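Hypothetical conserved protein (Geobacillus kaustophilus, PDB 2PCS) is of unknown function but probably binds a small ligand within a Bet v 1-like fold related to carbon monoxide dehydrogenase subunit G. Local coordinates at residues A63-T68 with Y76-N81; M33-L38 with A48-G53. One frame throughout, in Å; residues are numbered along the deposited sequence.

Contact 1 of 2, residues A63-T68 with Y76-N81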
loop_
_atom_site.group_PDB
_atom_site.type_symbol
_atom_site.label_atom_id
_atom_site.label_comp_id
_atom_site.label_asym_id
_atom_site.label_seq_id
_atom_site.Cartn_x
_atom_site.Cartn_y
_atom_site.Cartn_z
ATOM N N ALA A 63 9.760 -3.831 7.258
ATOM C CA ALA A 63 9.485 -2.640 6.485
ATOM C C ALA A 63 9.303 -1.508 7.429
ATOM O O ALA A 63 8.598 -1.662 8.405
ATOM C CB ALA A 63 8.173 -2.829 5.642
ATOM N N ILE A 64 9.943 -0.378 7.140
ATOM C CA ILE A 64 9.594 0.884 7.780
ATOM C C ILE A 64 8.620 1.650 6.857
ATOM O O ILE A 64 8.909 1.894 5.691
ATOM C CB ILE A 64 10.831 1.793 8.126
ATOM C CG1 ILE A 64 11.919 1.063 8.963
ATOM C CG2 ILE A 64 10.373 3.032 8.861
ATOM C CD1 ILE A 64 11.395 0.282 10.154
ATOM N N ILE A 65 7.469 2.014 7.399
ATOM C CA ILE A 65 6.453 2.746 6.643
ATOM C C ILE A 65 6.207 4.056 7.353
ATOM O O ILE A 65 5.722 4.027 8.492
ATOM C CB ILE A 65 5.108 1.950 6.606
ATOM C CG1 ILE A 65 5.343 0.520 6.118
ATOM C CG2 ILE A 65 4.067 2.660 5.740
ATOM C CD1 ILE A 65 4.138 -0.379 6.314
ATOM N N GLU A 66 6.566 5.172 6.696
ATOM C CA GLU A 66 6.271 6.531 7.170
ATOM C C GLU A 66 5.171 7.249 6.352
ATOM O O GLU A 66 5.300 7.407 5.151
ATOM C CB GLU A 66 7.519 7.407 7.211
ATOM C CG GLU A 66 7.273 8.653 8.101
ATOM C CD GLU A 66 8.428 9.659 8.122
ATOM O OE1 GLU A 66 8.290 10.753 8.784
ATOM O OE2 GLU A 66 9.464 9.359 7.466
ATOM N N VAL A 67 4.098 7.660 7.030
ATOM C CA VAL A 67 3.055 8.524 6.453
ATOM C C VAL A 67 3.448 10.013 6.577
ATOM O O VAL A 67 3.595 10.505 7.669
ATOM C CB VAL A 67 1.669 8.233 7.113
ATOM C CG1 VAL A 67 0.530 8.764 6.270
ATOM C CG2 VAL A 67 1.470 6.726 7.304
ATOM N N THR A 68 3.669 10.721 5.468
ATOM C CA THR A 68 4.019 12.141 5.509
ATOM C C THR A 68 3.061 13.035 4.648
ATOM O O THR A 68 2.161 12.511 4.006
ATOM C CB THR A 68 5.449 12.340 5.042
ATOM O OG1 THR A 68 5.529 12.086 3.641
ATOM C CG2 THR A 68 6.368 11.373 5.727
ATOM N N TYR A 76 -2.171 11.971 1.110
ATOM C CA TYR A 76 -0.908 11.739 1.857
ATOM C C TYR A 76 0.206 11.155 1.005
ATOM O O TYR A 76 0.003 10.809 -0.170
ATOM C CB TYR A 76 -1.135 10.930 3.111
ATOM C CG TYR A 76 -1.720 9.574 2.840
ATOM C CD1 TYR A 76 -3.103 9.419 2.547
ATOM C CD2 TYR A 76 -0.909 8.437 2.844
ATOM C CE1 TYR A 76 -3.655 8.141 2.288
ATOM C CE2 TYR A 76 -1.433 7.164 2.600
ATOM C CZ TYR A 76 -2.796 7.018 2.309
ATOM O OH TYR A 76 -3.292 5.752 2.079
ATOM N N LYS A 77 1.417 11.104 1.579
ATOM C CA LYS A 77 2.545 10.453 0.950
ATOM C C LYS A 77 3.033 9.322 1.831
ATOM O O LYS A 77 2.857 9.364 3.027
ATOM C CB LYS A 77 3.654 11.450 0.650
ATOM C CG LYS A 77 3.204 12.509 -0.319
ATOM C CD LYS A 77 4.389 13.397 -0.745
ATOM C CE LYS A 77 4.122 14.242 -2.006
ATOM N NZ LYS A 77 4.959 15.514 -1.914
ATOM N N LEU A 78 3.605 8.283 1.215
ATOM C CA LEU A 78 4.166 7.143 1.946
ATOM C C LEU A 78 5.621 6.967 1.614
ATOM O O LEU A 78 5.983 7.043 0.445
ATOM C CB LEU A 78 3.447 5.831 1.603
ATOM C CG LEU A 78 2.085 5.524 2.196
ATOM C CD1 LEU A 78 1.857 4.052 1.823
ATOM C CD2 LEU A 78 1.888 5.742 3.759
ATOM N N LEU A 79 6.452 6.727 2.625
ATOM C CA LEU A 79 7.851 6.327 2.378
ATOM C C LEU A 79 7.991 4.947 2.943
ATOM O O LEU A 79 7.622 4.726 4.102
ATOM C CB LEU A 79 8.838 7.267 3.057
ATOM C CG LEU A 79 8.632 8.787 2.862
ATOM C CD1 LEU A 79 9.622 9.577 3.755
ATOM C CD2 LEU A 79 8.840 9.164 1.361
ATOM N N VAL A 80 8.434 4.011 2.101
ATOM C CA VAL A 80 8.620 2.625 2.509
ATOM C C VAL A 80 10.084 2.122 2.313
ATOM O O VAL A 80 10.638 2.237 1.209
ATOM C CB VAL A 80 7.672 1.638 1.811
ATOM C CG1 VAL A 80 7.986 0.196 2.297
ATOM C CG2 VAL A 80 6.187 1.960 2.060
ATOM N N ASN A 81 10.682 1.610 3.404
ATOM C CA ASN A 81 11.978 0.898 3.390
ATOM C C ASN A 81 11.791 -0.520 3.906
ATOM O O ASN A 81 11.489 -0.724 5.072
ATOM C CB ASN A 81 13.023 1.633 4.215
ATOM C CG ASN A 81 13.276 3.028 3.705
ATOM O OD1 ASN A 81 12.697 3.992 4.208
ATOM N ND2 ASN A 81 14.134 3.156 2.688
#
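Val67 turns CG1 anti to its backbone N (chi1 -162°), which carries that methyl to Tyr76, while CG2, anti to the carbonyl carbon, heads for Leu78. Tyr76 answers with CG held between its own backbone N and carbonyl carbon (chi1 60°), and the two side chains cross obliquely, Val67 CG1 lying 3.7 Å from Tyr76 CD2. Val67 and Leu78 instead run side by side, with Val67 CG2 3.7 Å from Leu78 CD2. That leucine methyl also sits in plane at the edge of the Tyr76 ring, so valine, leucine and tyrosine form one continuous apolar patch. Farther along the same face, Ile65 CG2 approaches Val80 CG2 more loosely, at 4.3 Å.

The principle at work is the antiparallel ladder. Ile64, Glu66 and Thr68 form hydrogen-bonded pairs with Asn81, Leu79 and Lys77, respectively, each pair joined by reciprocal N-H to O bonds; Ile65 with Val80 and Val67 with Leu78 are the non-hydrogen-bonded pairs between them. CA-H to O contacts supplement the ladder, as from Val80 CA to Ile64 O at 3.3 Å. On the face of Glu66 and Leu79 the chemistry is mixed: the extended glutamate lies alongside the leucine, its OE2 3.7 Å from Leu79 CD1, and Thr68 OG1 packs on Lys77 CB at 3.6 Å.

The two strands form a hairpin inside the large antiparallel sheet. Strand 45-52 flanks 63-68, and strand 87-99 flanks 76-81, where Asn81 ND2 hydrogen-bonds Asn90 OD1. The Tyr76 side chain comes within about 3 Å of a bound, unidentified ligand, consistent with the Val67 side of the sheet facing a binding pocket; its ring meets that of Trp19 from helix 15-22 at a steep angle.

Contact 2 of 2, residues M33-L38 with A48-G53; sequences MGCKSL and ADLQIG
Lys36 and Gln51 meet across the outer face of this hairpin, beside Asp49. The extended lysine packs its aliphatic chain against the polar ends of both, lying alongside Asp49 and crossing Gln51, with Lys36 CD 3.4 Å from Gln51 NE2. Lys36 NZ remains 5.2 Å from Asp49 OD2, too far for a salt bridge, though the opposite charges probably attract weakly. An alanine at Gln51 would probably leave the lysine methylenes without their amide neighbour and freer to turn on that side.

The backbone bonds show how a bulge is accommodated: Asp49 O accepts from Lys36 N at 3.0 Å, whereas Asp49 N donates to Ser37 O, so two residues stand against one. Gln51 N reaches Gly34 O from above the carbonyl plane, at 2.7 Å. Gly34 has a positive phi (89°), and a side chain there would collide with Gln51 O.

Apolar contacts occupy the other face. Leu50 CD2 rests on Cys35 CB at 3.7 Å, and Leu38 CD2 touches Ala48 CB at 3.9 Å.

The chemistry thus divides by face: a charged, amide-bearing exterior, and an apolar interior whose Leu50 side chain lies about 4 Å from a bound, unidentified ligand, consistent with a pocket wall.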
loop_
_atom_site.group_PDB
_atom_site.type_symbol
_atom_site.label_atom_id
_atom_site.label_comp_id
_atom_site.label_asym_id
_atom_site.label_seq_id
_atom_site.Cartn_x
_atom_site.Cartn_y
_atom_site.Cartn_z
ATOM N N MET A 33 -0.991 -7.491 2.841
ATOM C CA MET A 33 -0.773 -8.931 2.840
ATOM C C MET A 33 0.528 -9.344 3.510
ATOM O O MET A 33 1.584 -8.765 3.262
ATOM C CB MET A 33 -0.822 -9.486 1.434
ATOM C CG MET A 33 -1.644 -10.786 1.344
ATOM S SD MET A 33 -0.863 -11.735 0.078
ATOM C CE MET A 33 -1.364 -10.889 -1.412
ATOM N N GLY A 34 0.445 -10.349 4.364
ATOM C CA GLY A 34 1.640 -10.855 5.014
ATOM C C GLY A 34 1.938 -10.140 6.307
ATOM O O GLY A 34 2.811 -10.566 7.077
ATOM N N CYS A 35 1.206 -9.057 6.556
ATOM C CA CYS A 35 1.450 -8.226 7.705
ATOM C C CYS A 35 0.975 -8.892 8.990
ATOM O O CYS A 35 -0.204 -9.155 9.157
ATOM C CB CYS A 35 0.857 -6.842 7.535
ATOM S SG CYS A 35 1.521 -5.717 8.771
ATOM N N LYS A 36 1.937 -9.197 9.861
ATOM C CA LYS A 36 1.689 -9.884 11.125
ATOM C C LYS A 36 1.473 -8.827 12.186
ATOM O O LYS A 36 0.541 -8.930 12.987
ATOM C CB LYS A 36 2.868 -10.775 11.508
ATOM C CG LYS A 36 2.751 -12.255 11.122
ATOM C CD LYS A 36 3.642 -13.106 12.096
ATOM C CE LYS A 36 3.190 -14.584 12.293
ATOM N NZ LYS A 36 4.005 -15.216 13.401
ATOM N N SER A 37 2.320 -7.794 12.171
ATOM C CA SER A 37 2.123 -6.622 13.023
ATOM C C SER A 37 2.619 -5.325 12.379
ATOM O O SER A 37 3.598 -5.335 11.615
ATOM C CB SER A 37 2.804 -6.825 14.371
ATOM O OG SER A 37 4.037 -7.497 14.200
ATOM N N LEU A 38 1.907 -4.229 12.686
ATOM C CA LEU A 38 2.346 -2.854 12.442
ATOM C C LEU A 38 2.561 -2.201 13.789
ATOM O O LEU A 38 1.600 -1.901 14.483
ATOM C CB LEU A 38 1.283 -2.039 11.693
ATOM C CG LEU A 38 1.462 -1.559 10.250
ATOM C CD1 LEU A 38 0.331 -0.605 9.881
ATOM C CD2 LEU A 38 2.809 -0.891 10.000
ATOM N N ALA A 48 6.615 -2.809 10.145
ATOM C CA ALA A 48 5.789 -3.901 9.736
ATOM C C ALA A 48 6.650 -5.173 9.638
ATOM O O ALA A 48 7.774 -5.150 9.115
ATOM C CB ALA A 48 5.121 -3.561 8.427
ATOM N N ASP A 49 6.127 -6.257 10.212
ATOM C CA ASP A 49 6.710 -7.601 10.092
ATOM C C ASP A 49 5.929 -8.329 8.980
ATOM O O ASP A 49 4.775 -8.704 9.178
ATOM C CB ASP A 49 6.615 -8.335 11.449
ATOM C CG ASP A 49 6.853 -9.882 11.336
ATOM O OD1 ASP A 49 7.707 -10.335 10.521
ATOM O OD2 ASP A 49 6.192 -10.643 12.089
ATOM N N LEU A 50 6.531 -8.470 7.805
ATOM C CA LEU A 50 5.800 -9.046 6.653
ATOM C C LEU A 50 6.253 -10.475 6.342
ATOM O O LEU A 50 7.442 -10.741 6.140
ATOM C CB LEU A 50 5.933 -8.160 5.398
ATOM C CG LEU A 50 5.470 -6.714 5.550
ATOM C CD1 LEU A 50 5.962 -5.823 4.425
ATOM C CD2 LEU A 50 3.994 -6.625 5.658
ATOM N N GLN A 51 5.307 -11.397 6.321
ATOM C CA GLN A 51 5.613 -12.741 5.852
ATOM C C GLN A 51 4.861 -13.001 4.569
ATOM O O GLN A 51 3.686 -13.290 4.561
ATOM C CB GLN A 51 5.370 -13.797 6.951
ATOM C CG GLN A 51 6.329 -13.569 8.133
ATOM C CD GLN A 51 6.080 -14.451 9.336
ATOM O OE1 GLN A 51 5.524 -15.549 9.220
ATOM N NE2 GLN A 51 6.520 -13.980 10.515
ATOM N N ILE A 52 5.567 -12.867 3.472
ATOM C CA ILE A 52 4.944 -12.905 2.190
ATOM C C ILE A 52 5.111 -14.288 1.567
ATOM O O ILE A 52 6.251 -14.739 1.318
ATOM C CB ILE A 52 5.487 -11.768 1.328
ATOM C CG1 ILE A 52 4.931 -10.439 1.881
ATOM C CG2 ILE A 52 5.082 -11.959 -0.131
ATOM C CD1 ILE A 52 5.920 -9.304 1.851
ATOM N N GLY A 53 3.962 -14.946 1.346
ATOM C CA GLY A 53 3.876 -16.299 0.787
ATOM C C GLY A 53 3.916 -16.384 -0.739
ATOM O O GLY A 53 4.222 -17.438 -1.287
#

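Overall arrangement
Followed from the N terminus, the chain passes helices 15-22 and 25-31 before contact 2 closes the hairpin of strands 35-42 and 45-52. It then enters strand 59-71, and contact 1 closes the next hairpin with strand 75-84. The contacts are in series, neither nested nor crossed, with centres about 15 Å apart. Strands 45-52 and 59-71 join them in the sheet: Ala63 O and Ala48 N probably hydrogen-bond, and Ile65 CD1 packs on both Ala48 CB and Leu38 CD2. Contact 2 lies at one edge of the sheet, where Met33 reaches helix 124-148; contact 1 continues the sheet toward strand 87-99.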